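Local coordinates for protein whirlin (Mus musculus, PDB 6FDD) that serves in hearing and vision as a scaffold of the USH2 complex, needed to elongate and maintain hair-cell stereocilia, and contains this all-helical HHD2 domain, at residues M29-Y32 and L33-R37; L21-Q24 and E25-T28; G39-V43 and E44-M48. All coordinates share one frame; numbering follows the deposited sequence.

Contact 1 (M29-Y32 and L33-R37); sequences MMYY and LAQYR
Met29 and Leu33 are joined by the first of four successive i to i+4 backbone hydrogen bonds that carry helix 23-37 from residues 29-32 into residues 33-37. Leu33 N donates to Met29 O at 3.0 Å, and Ala34 N, Gln35 N and Tyr36 N repeat the pattern to the carbonyls of Met30, Tyr31 and Tyr32. The segments are therefore consecutive turns of one regular alpha-helix, and their side chains meet one turn apart.

On the outer side, Gln35 folds over one face of the Tyr31 ring. Its CG makes a CH-pi contact, 3.9 Å from the ring centroid and 24° off the normal, displaced toward the rim. The Tyr31 ring is swung along the helix toward Gln35 because its CG stands opposite the backbone N (chi1 169°), while the bend of Gln35 at chi2 lays the amide beside the ring, the two planes 23° apart. Gln35 NE2 comes to 3.5 Å from Tyr31 CE1. A water fixes the amide further, accepting from Gln35 NE2 at 2.8 Å and donating to Tyr31 O, which thus has two partners, this water and Gln35 N. Tyr31 CD2 in turn sits over the centre of one face of the Tyr32 ring.

On the inner side Met29, a selenomethionine, runs alongside Leu33, its CG 4.1 Å from Leu33 CD2. Met30 SE comes to Leu33 CD2 from the exposed side, also at 4.1 Å.

Met29 and Leu33 both pack on Leu13 of helix 11-20, and Met29 also touches Leu62 and Val66 of helix 62-67. Tyr32 rests on Ala49 of helix 43-53, whereas Tyr36 packs on Val43 and Met46 and hydrogen-bonds through OH to Asp74 and Ser71.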
HETATM    1  N   MSE A  29       7.015   1.389  -2.989  1.00 18.46           N
HETATM    2  CA  MSE A  29       5.600   1.048  -2.882  1.00 19.36           C
HETATM    3  C   MSE A  29       5.156   0.150  -4.034  1.00 21.53           C
HETATM    4  O   MSE A  29       4.531  -0.876  -3.786  1.00 21.91           O
HETATM    5  CB  MSE A  29       4.715   2.301  -2.829  1.00 21.59           C
HETATM    6  CG  MSE A  29       3.238   1.952  -2.766  1.00 29.38           C
HETATM    7 SE   MSE A  29       2.190   3.552  -2.638  1.00 39.10          SE
HETATM    8  CE  MSE A  29       2.047   3.447  -0.730  1.00 36.53           C
HETATM    9  N   MSE A  30       5.500   0.525  -5.284  1.00 20.04           N
HETATM   10  CA  MSE A  30       5.101  -0.238  -6.473  1.00 21.17           C
HETATM   11  C   MSE A  30       5.721  -1.632  -6.476  1.00 21.18           C
HETATM   12  O   MSE A  30       5.040  -2.593  -6.827  1.00 20.99           O
HETATM   13  CB  MSE A  30       5.390   0.535  -7.771  1.00 24.46           C
HETATM   14  CG  MSE A  30       4.618   1.859  -7.873  1.00 33.01           C
HETATM   15 SE   MSE A  30       2.691   1.670  -7.516  1.00 43.45          SE
HETATM   16  CE  MSE A  30       2.141   0.892  -9.214  1.00 41.20           C
ATOM     17  N   TYR A  31       6.968  -1.750  -5.975  1.00 18.06           N
ATOM     18  CA  TYR A  31       7.655  -3.036  -5.851  1.00 16.88           C
ATOM     19  C   TYR A  31       6.871  -3.988  -4.948  1.00 18.16           C
ATOM     20  O   TYR A  31       6.585  -5.119  -5.357  1.00 16.13           O
ATOM     21  CB  TYR A  31       9.104  -2.831  -5.315  1.00 17.79           C
ATOM     22  CG  TYR A  31       9.764  -4.134  -4.925  1.00 20.05           C
ATOM     23  CD1 TYR A  31      10.070  -5.098  -5.883  1.00 21.50           C
ATOM     24  CD2 TYR A  31      10.019  -4.438  -3.587  1.00 20.79           C
ATOM     25  CE1 TYR A  31      10.642  -6.314  -5.526  1.00 21.78           C
ATOM     26  CE2 TYR A  31      10.584  -5.664  -3.218  1.00 21.10           C
ATOM     27  CZ  TYR A  31      10.899  -6.591  -4.189  1.00 25.66           C
ATOM     28  OH  TYR A  31      11.421  -7.792  -3.805  1.00 24.56           O
ATOM     29  N   TYR A  32       6.531  -3.540  -3.709  1.00 17.33           N
ATOM     30  CA  TYR A  32       5.794  -4.394  -2.761  1.00 17.74           C
ATOM     31  C   TYR A  32       4.412  -4.757  -3.263  1.00 19.37           C
ATOM     32  O   TYR A  32       3.987  -5.906  -3.118  1.00 17.82           O
ATOM     33  CB  TYR A  32       5.759  -3.780  -1.369  1.00 19.64           C
ATOM     34  CG  TYR A  32       7.100  -3.968  -0.679  1.00 20.77           C
ATOM     35  CD1 TYR A  32       7.554  -5.241  -0.325  1.00 22.32           C
ATOM     36  CD2 TYR A  32       7.940  -2.888  -0.441  1.00 21.55           C
ATOM     37  CE1 TYR A  32       8.809  -5.428   0.262  1.00 22.42           C
ATOM     38  CE2 TYR A  32       9.192  -3.064   0.172  1.00 21.40           C
ATOM     39  CZ  TYR A  32       9.623  -4.338   0.504  1.00 29.09           C
ATOM     40  OH  TYR A  32      10.850  -4.544   1.101  1.00 32.09           O
ATOM     41  N   LEU A  33       3.756  -3.806  -3.900  1.00 18.17           N
ATOM     42  CA  LEU A  33       2.431  -4.047  -4.483  1.00 19.59           C
ATOM     43  C   LEU A  33       2.496  -5.117  -5.597  1.00 23.47           C
ATOM     44  O   LEU A  33       1.637  -5.995  -5.648  1.00 23.34           O
ATOM     45  CB  LEU A  33       1.898  -2.718  -5.021  1.00 20.46           C
ATOM     46  CG  LEU A  33       0.936  -1.920  -4.094  1.00 27.76           C
ATOM     47  CD1 LEU A  33       1.453  -1.771  -2.667  1.00 29.34           C
ATOM     48  CD2 LEU A  33       0.676  -0.553  -4.660  1.00 31.52           C
ATOM     49  N   ALA A  34       3.571  -5.089  -6.433  1.00 20.37           N
ATOM     50  CA  ALA A  34       3.764  -6.064  -7.511  1.00 19.55           C
ATOM     51  C   ALA A  34       4.106  -7.438  -6.957  1.00 21.11           C
ATOM     52  O   ALA A  34       3.664  -8.440  -7.519  1.00 20.57           O
ATOM     53  CB  ALA A  34       4.831  -5.588  -8.489  1.00 20.58           C
ATOM     54  N   GLN A  35       4.873  -7.495  -5.842  1.00 17.06           N
ATOM     55  CA  GLN A  35       5.224  -8.767  -5.189  1.00 16.96           C
ATOM     56  C   GLN A  35       3.952  -9.399  -4.607  1.00 21.15           C
ATOM     57  O   GLN A  35       3.792 -10.616  -4.659  1.00 21.84           O
ATOM     58  CB  GLN A  35       6.271  -8.534  -4.069  1.00 17.99           C
ATOM     59  CG  GLN A  35       7.672  -8.167  -4.580  1.00 21.68           C
ATOM     60  CD  GLN A  35       8.413  -9.294  -5.270  1.00 31.39           C
ATOM     61  OE1 GLN A  35       8.714 -10.320  -4.681  1.00 29.45           O
ATOM     62  NE2 GLN A  35       8.778  -9.109  -6.522  1.00 23.70           N
ATOM     63  N   TYR A  36       3.063  -8.562  -4.053  1.00 18.65           N
ATOM     64  CA  TYR A  36       1.784  -9.013  -3.509  1.00 18.14           C
ATOM     65  C   TYR A  36       0.890  -9.512  -4.676  1.00 20.26           C
ATOM     66  O   TYR A  36       0.412 -10.634  -4.627  1.00 19.32           O
ATOM     67  CB  TYR A  36       1.077  -7.886  -2.759  1.00 19.26           C
ATOM     68  CG  TYR A  36      -0.396  -8.157  -2.519  1.00 22.25           C
ATOM     69  CD1 TYR A  36      -0.807  -9.179  -1.665  1.00 24.43           C
ATOM     70  CD2 TYR A  36      -1.378  -7.423  -3.185  1.00 23.80           C
ATOM     71  CE1 TYR A  36      -2.161  -9.465  -1.485  1.00 24.88           C
ATOM     72  CE2 TYR A  36      -2.733  -7.693  -3.002  1.00 24.37           C
ATOM     73  CZ  TYR A  36      -3.118  -8.714  -2.154  1.00 29.02           C
ATOM     74  OH  TYR A  36      -4.452  -8.959  -1.975  1.00 26.34           O
ATOM     75  N   ARG A  37       0.747  -8.709  -5.729  1.00 18.55           N
ATOM     76  CA  ARG A  37      -0.087  -9.069  -6.897  1.00 19.91           C
ATOM     77  C   ARG A  37       0.400 -10.348  -7.578  1.00 24.30           C
ATOM     78  O   ARG A  37      -0.426 -11.160  -7.992  1.00 26.29           O
ATOM     79  CB  ARG A  37      -0.137  -7.890  -7.887  1.00 23.43           C
ATOM     80  CG  ARG A  37      -1.533  -7.359  -8.165  1.00 43.80           C
ATOM     81  CD  ARG A  37      -1.482  -5.987  -8.800  1.00 62.89           C
ATOM     82  NE  ARG A  37      -2.032  -5.972 -10.157  1.00 79.69           N
ATOM     83  CZ  ARG A  37      -3.307  -5.736 -10.442  1.00100.51           C
ATOM     84  NH1 ARG A  37      -4.184  -5.519  -9.467  1.00 88.34           N
ATOM     85  NH2 ARG A  37      -3.720  -5.729 -11.702  1.00 92.00           N
TER
HETATM   86  O   HOH W   1       7.845  -6.674  -7.639  1.00 27.60           O

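Contact 2 (L21-Q24 and E25-T28); sequences LTEQ and ERAT
The Arg26 guanidinium lies across Glu23, with a water at its edge, in the plane of the group. This water accepts from Arg26 NE at 2.8 Å and donates to Leu21 O, tying the arginine to the residue that leaves the preceding helix. Glu23 CG approaches Arg26 NH2 obliquely, at 3.8 Å. The carboxylate of Glu23 is turned 79° from the guanidinium plane, and the opposite charges stay apart, Glu23 OE2 lying 5.0 Å from Arg26 NH2. Instead, Glu23 OE1 takes a hydrogen bond from Gln24 NE2 on its syn side, 2.8 Å long and nearly straight (174°), with the oxygen almost in the amide plane.

The extended side chain of Glu25 runs back alongside Thr22. Its OE1 accepts from Thr22 N at 3.0 Å, through the anti lone pair. In return Glu25 N donates to Thr22 OG1, also 3.0 Å away, the hydroxyl being tucked between the backbone N and carbonyl of its own residue (chi1 65°), which points it at Glu25 N. Beneath this pair Leu21 CB packs on Glu25 CB at 3.8 Å, and Leu21 CD1 reaches the backbone of Arg26. Arg26 N donates to Thr22 O, while Ala27 N and Thr28 N continue the helical bonding to the carbonyls of Glu23 and Gln24.

The other oxygen of Glu25, OE2, forms a salt bridge with Lys59, so one carboxylate serves both the helix end and helix 57-60. Arg18 brings a second positive group close to Arg26. The reciprocal pair Thr22 and Glu25, a side chain bonded to a backbone N in each direction, is a capping box, here starting helix 23-37 directly after the turn that follows helix 11-20.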
ATOM      1  N   LEU A  21       5.109  11.000  -2.236  1.00 29.33           N
ATOM      2  CA  LEU A  21       6.364  10.247  -2.192  1.00 28.43           C
ATOM      3  C   LEU A  21       7.397  10.705  -3.209  1.00 33.02           C
ATOM      4  O   LEU A  21       7.034  11.171  -4.295  1.00 33.69           O
ATOM      5  CB  LEU A  21       6.069   8.751  -2.455  1.00 27.88           C
ATOM      6  CG  LEU A  21       5.030   8.027  -1.581  1.00 31.52           C
ATOM      7  CD1 LEU A  21       4.817   6.604  -2.078  1.00 30.94           C
ATOM      8  CD2 LEU A  21       5.446   8.017  -0.108  1.00 31.31           C
ATOM      9  N   THR A  22       8.694  10.477  -2.901  1.00 28.66           N
ATOM     10  CA  THR A  22       9.795  10.738  -3.845  1.00 27.24           C
ATOM     11  C   THR A  22       9.714   9.624  -4.900  1.00 27.34           C
ATOM     12  O   THR A  22       9.019   8.624  -4.662  1.00 25.68           O
ATOM     13  CB  THR A  22      11.158  10.638  -3.126  1.00 33.24           C
ATOM     14  OG1 THR A  22      11.366   9.286  -2.691  1.00 29.63           O
ATOM     15  CG2 THR A  22      11.295  11.623  -1.949  1.00 33.95           C
ATOM     16  N   GLU A  23      10.463   9.742  -6.015  1.00 23.59           N
ATOM     17  CA  GLU A  23      10.498   8.697  -7.043  1.00 23.57           C
ATOM     18  C   GLU A  23      10.947   7.361  -6.417  1.00 25.22           C
ATOM     19  O   GLU A  23      10.348   6.327  -6.709  1.00 25.05           O
ATOM     20  CB  GLU A  23      11.426   9.087  -8.212  1.00 25.12           C
ATOM     21  CG  GLU A  23      11.448   8.076  -9.351  1.00 35.24           C
ATOM     22  CD  GLU A  23      12.362   6.867  -9.215  1.00 55.38           C
ATOM     23  OE1 GLU A  23      13.384   6.968  -8.499  1.00 53.66           O
ATOM     24  OE2 GLU A  23      12.053   5.817  -9.825  1.00 44.24           O
ATOM     25  N   GLN A  24      11.986   7.401  -5.560  1.00 22.31           N
ATOM     26  CA  GLN A  24      12.525   6.194  -4.915  1.00 22.15           C
ATOM     27  C   GLN A  24      11.517   5.540  -3.961  1.00 25.00           C
ATOM     28  O   GLN A  24      11.382   4.316  -3.968  1.00 25.14           O
ATOM     29  CB  GLN A  24      13.878   6.482  -4.241  1.00 23.10           C
ATOM     30  CG  GLN A  24      14.987   6.758  -5.276  1.00 28.42           C
ATOM     31  CD  GLN A  24      15.504   5.495  -5.936  1.00 43.48           C
ATOM     32  OE1 GLN A  24      16.298   4.760  -5.361  1.00 35.79           O
ATOM     33  NE2 GLN A  24      15.058   5.186  -7.147  1.00 32.93           N
ATOM     34  N   GLU A  25      10.790   6.340  -3.173  1.00 22.47           N
ATOM     35  CA  GLU A  25       9.758   5.821  -2.253  1.00 22.33           C
ATOM     36  C   GLU A  25       8.594   5.230  -3.062  1.00 24.67           C
ATOM     37  O   GLU A  25       8.059   4.183  -2.708  1.00 23.45           O
ATOM     38  CB  GLU A  25       9.227   6.938  -1.348  1.00 23.72           C
ATOM     39  CG  GLU A  25      10.193   7.419  -0.280  1.00 31.15           C
ATOM     40  CD  GLU A  25       9.613   8.568   0.522  1.00 54.98           C
ATOM     41  OE1 GLU A  25       9.008   9.484  -0.084  1.00 30.00           O
ATOM     42  OE2 GLU A  25       9.709   8.516   1.768  1.00 60.91           O
ATOM     43  N   ARG A  26       8.203   5.906  -4.161  1.00 20.99           N
ATOM     44  CA  ARG A  26       7.144   5.424  -5.052  1.00 20.75           C
ATOM     45  C   ARG A  26       7.559   4.069  -5.668  1.00 22.26           C
ATOM     46  O   ARG A  26       6.752   3.138  -5.697  1.00 21.52           O
ATOM     47  CB  ARG A  26       6.840   6.478  -6.133  1.00 23.11           C
ATOM     48  CG  ARG A  26       5.690   6.091  -7.064  1.00 35.54           C
ATOM     49  CD  ARG A  26       5.182   7.246  -7.922  1.00 43.59           C
ATOM     50  NE  ARG A  26       6.246   8.033  -8.564  1.00 52.37           N
ATOM     51  CZ  ARG A  26       6.842   7.728  -9.716  1.00 65.12           C
ATOM     52  NH1 ARG A  26       6.509   6.624 -10.374  1.00 49.89           N
ATOM     53  NH2 ARG A  26       7.798   8.508 -10.203  1.00 53.15           N
ATOM     54  N   ALA A  27       8.846   3.941  -6.079  1.00 20.34           N
ATOM     55  CA  ALA A  27       9.383   2.680  -6.611  1.00 19.50           C
ATOM     56  C   ALA A  27       9.261   1.566  -5.546  1.00 21.34           C
ATOM     57  O   ALA A  27       8.882   0.448  -5.888  1.00 19.86           O
ATOM     58  CB  ALA A  27      10.839   2.860  -7.028  1.00 20.53           C
ATOM     59  N   THR A  28       9.547   1.881  -4.256  1.00 18.52           N
ATOM     60  CA  THR A  28       9.408   0.882  -3.169  1.00 17.65           C
ATOM     61  C   THR A  28       7.948   0.433  -3.020  1.00 20.66           C
ATOM     62  O   THR A  28       7.666  -0.773  -2.960  1.00 18.91           O
ATOM     63  CB  THR A  28      10.012   1.435  -1.864  1.00 22.07           C
ATOM     64  OG1 THR A  28      11.392   1.717  -2.085  1.00 22.13           O
ATOM     65  CG2 THR A  28       9.876   0.455  -0.692  1.00 20.90           C
TER
HETATM   66  O   HOH W   2       7.239  10.221  -7.087  1.00 39.28           O

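Contact 3 (G39-V43 and E44-M48); sequences GTISV and EAMVM
A serine N-cap starts helix 43-53, just after the loop that leaves helix 23-37 by a Schellman motif at Gly39, whose phi is positive. Ser42 OG accepts from Ala45 N at 2.9 Å with an N-H...O angle of 165°; a chi1 of 68° holds the hydroxyl between its own backbone N and carbonyl, facing the first helical turn. The same hydroxyl donates a weak bond to Glu44 OE1, 3.4 Å away. Met46 N and Val47 N then bond to the carbonyls of Ser42 and Val43. An alanine in place of Ser42 removes the hydroxyl, which would probably leave Ala45 N without its capping acceptor and fray the first turn.

Hydrophobic contacts flank the cap. Ile41 CB meets Ala45 CB at 4.0 Å, and Ile41 CD1 lies 3.8 Å from CB of the selenomethionine Met46, the two side chains crossing at about a right angle.

A bend at chi2 (88°) lays the Glu44 carboxylate against a Val43 methyl, Glu44 CD 3.7 Å from Val43 CG1, and toward Arg77 of helix 75-81. Glu44 OE2 makes a salt bridge with Arg77, which also touches Ser42 and Val43. Val47 packs on Phe78 of that same helix, while Met46 lies against Leu33 of helix 23-37 and Ile70.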
ATOM      1  N   GLY A  39       1.779 -12.846  -6.077  1.00 23.02           N
ATOM      2  CA  GLY A  39       1.614 -13.958  -5.147  1.00 22.26           C
ATOM      3  C   GLY A  39       2.833 -14.339  -4.323  1.00 25.34           C
ATOM      4  O   GLY A  39       2.790 -15.351  -3.612  1.00 24.89           O
ATOM      5  N   THR A  40       3.931 -13.558  -4.417  1.00 21.73           N
ATOM      6  CA  THR A  40       5.195 -13.859  -3.711  1.00 21.46           C
ATOM      7  C   THR A  40       5.064 -13.610  -2.222  1.00 22.71           C
ATOM      8  O   THR A  40       5.669 -14.334  -1.427  1.00 21.87           O
ATOM      9  CB  THR A  40       6.359 -13.024  -4.290  1.00 27.66           C
ATOM     10  OG1 THR A  40       6.431 -13.287  -5.684  1.00 30.68           O
ATOM     11  CG2 THR A  40       7.701 -13.365  -3.656  1.00 25.79           C
ATOM     12  N   ILE A  41       4.302 -12.578  -1.845  1.00 18.14           N
ATOM     13  CA  ILE A  41       4.128 -12.197  -0.432  1.00 16.09           C
ATOM     14  C   ILE A  41       2.640 -12.096  -0.072  1.00 19.27           C
ATOM     15  O   ILE A  41       1.811 -11.771  -0.920  1.00 19.68           O
ATOM     16  CB  ILE A  41       4.909 -10.881  -0.083  1.00 17.23           C
ATOM     17  CG1 ILE A  41       4.305  -9.638  -0.768  1.00 17.38           C
ATOM     18  CG2 ILE A  41       6.436 -11.038  -0.396  1.00 19.10           C
ATOM     19  CD1 ILE A  41       4.974  -8.259  -0.414  1.00 21.42           C
ATOM     20  N   SER A  42       2.322 -12.370   1.193  1.00 16.71           N
ATOM     21  CA  SER A  42       0.959 -12.246   1.715  1.00 16.21           C
ATOM     22  C   SER A  42       0.554 -10.776   1.809  1.00 19.00           C
ATOM     23  O   SER A  42       1.409  -9.898   1.841  1.00 18.09           O
ATOM     24  CB  SER A  42       0.883 -12.861   3.114  1.00 20.43           C
ATOM     25  OG  SER A  42       1.637 -12.079   4.026  1.00 22.71           O
ATOM     26  N   VAL A  43      -0.771 -10.510   1.926  1.00 17.81           N
ATOM     27  CA  VAL A  43      -1.263  -9.144   2.135  1.00 16.92           C
ATOM     28  C   VAL A  43      -0.625  -8.552   3.437  1.00 19.12           C
ATOM     29  O   VAL A  43      -0.302  -7.372   3.471  1.00 17.92           O
ATOM     30  CB  VAL A  43      -2.825  -9.067   2.144  1.00 20.18           C
ATOM     31  CG1 VAL A  43      -3.436  -9.840   3.317  1.00 19.30           C
ATOM     32  CG2 VAL A  43      -3.305  -7.622   2.118  1.00 19.86           C
ATOM     33  N   GLU A  44      -0.418  -9.393   4.470  1.00 17.52           N
ATOM     34  CA  GLU A  44       0.177  -8.944   5.737  1.00 17.75           C
ATOM     35  C   GLU A  44       1.631  -8.547   5.562  1.00 19.64           C
ATOM     36  O   GLU A  44       2.033  -7.500   6.066  1.00 18.64           O
ATOM     37  CB  GLU A  44       0.061 -10.021   6.826  1.00 19.24           C
ATOM     38  CG  GLU A  44      -1.368 -10.319   7.254  1.00 22.88           C
ATOM     39  CD  GLU A  44      -2.081 -11.378   6.435  1.00 34.02           C
ATOM     40  OE1 GLU A  44      -1.434 -12.010   5.565  1.00 28.03           O
ATOM     41  OE2 GLU A  44      -3.269 -11.631   6.722  1.00 33.81           O
ATOM     42  N   ALA A  45       2.426  -9.362   4.833  1.00 19.35           N
ATOM     43  CA  ALA A  45       3.838  -9.022   4.593  1.00 19.02           C
ATOM     44  C   ALA A  45       3.910  -7.697   3.816  1.00 21.05           C
ATOM     45  O   ALA A  45       4.751  -6.839   4.121  1.00 19.83           O
ATOM     46  CB  ALA A  45       4.537 -10.142   3.847  1.00 19.36           C
HETATM   47  N   MSE A  46       2.980  -7.505   2.860  1.00 17.10           N
HETATM   48  CA  MSE A  46       2.928  -6.268   2.078  0.75 16.10           C
HETATM   49  C   MSE A  46       2.611  -5.067   2.973  1.00 19.66           C
HETATM   50  O   MSE A  46       3.263  -4.013   2.866  1.00 19.01           O
HETATM   51  CB  MSE A  46       1.896  -6.396   0.937  0.75 17.67           C
HETATM   52  CG  MSE A  46       1.975  -5.244  -0.060  0.75 23.98           C
HETATM   53 SE   MSE A  46       0.240  -4.920  -0.879  0.75 32.22          SE
HETATM   54  CE  MSE A  46      -0.773  -4.301   0.728  0.75 28.79           C
ATOM     55  N   VAL A  47       1.601  -5.212   3.862  1.00 16.74           N
ATOM     56  CA  VAL A  47       1.208  -4.151   4.779  1.00 16.98           C
ATOM     57  C   VAL A  47       2.396  -3.755   5.677  1.00 19.17           C
ATOM     58  O   VAL A  47       2.663  -2.561   5.847  1.00 18.06           O
ATOM     59  CB  VAL A  47      -0.039  -4.567   5.591  1.00 20.38           C
ATOM     60  CG1 VAL A  47      -0.209  -3.706   6.839  1.00 20.74           C
ATOM     61  CG2 VAL A  47      -1.296  -4.495   4.705  1.00 20.60           C
HETATM   62  N   MSE A  48       3.080  -4.751   6.259  1.00 16.69           N
HETATM   63  CA  MSE A  48       4.233  -4.474   7.137  1.00 16.90           C
HETATM   64  C   MSE A  48       5.337  -3.693   6.414  1.00 20.36           C
HETATM   65  O   MSE A  48       5.892  -2.746   6.977  1.00 20.35           O
HETATM   66  CB  MSE A  48       4.746  -5.766   7.757  1.00 19.09           C
HETATM   67  CG  MSE A  48       3.717  -6.382   8.700  1.00 24.64           C
HETATM   68 SE   MSE A  48       4.436  -7.842   9.712  1.00 32.53          SE
HETATM   69  CE  MSE A  48       4.818  -9.060   8.314  1.00 28.59           C
TER

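How the contacts relate
Contacts 1 and 2 occupy one helix, 23-37: contact 2 is its capped, largely exposed start, and contact 1 its later turns, partly buried. They touch where the selenium of Met29 packs on Leu21. Contact 3, also partly buried, opens the next helix, 43-53, and meets contact 1 at Tyr36; Gln35 O probably also accepts a bond from Thr40 N. Contacts 2 and 3, about 18 Å apart between centres, do not touch, yet both are N-caps: a reciprocal threonine-glutamate box in one, a lone serine cap in the other. Contact 1, within a helix, adds ring and aliphatic packing, and one water bridge, to the regular backbone bonds.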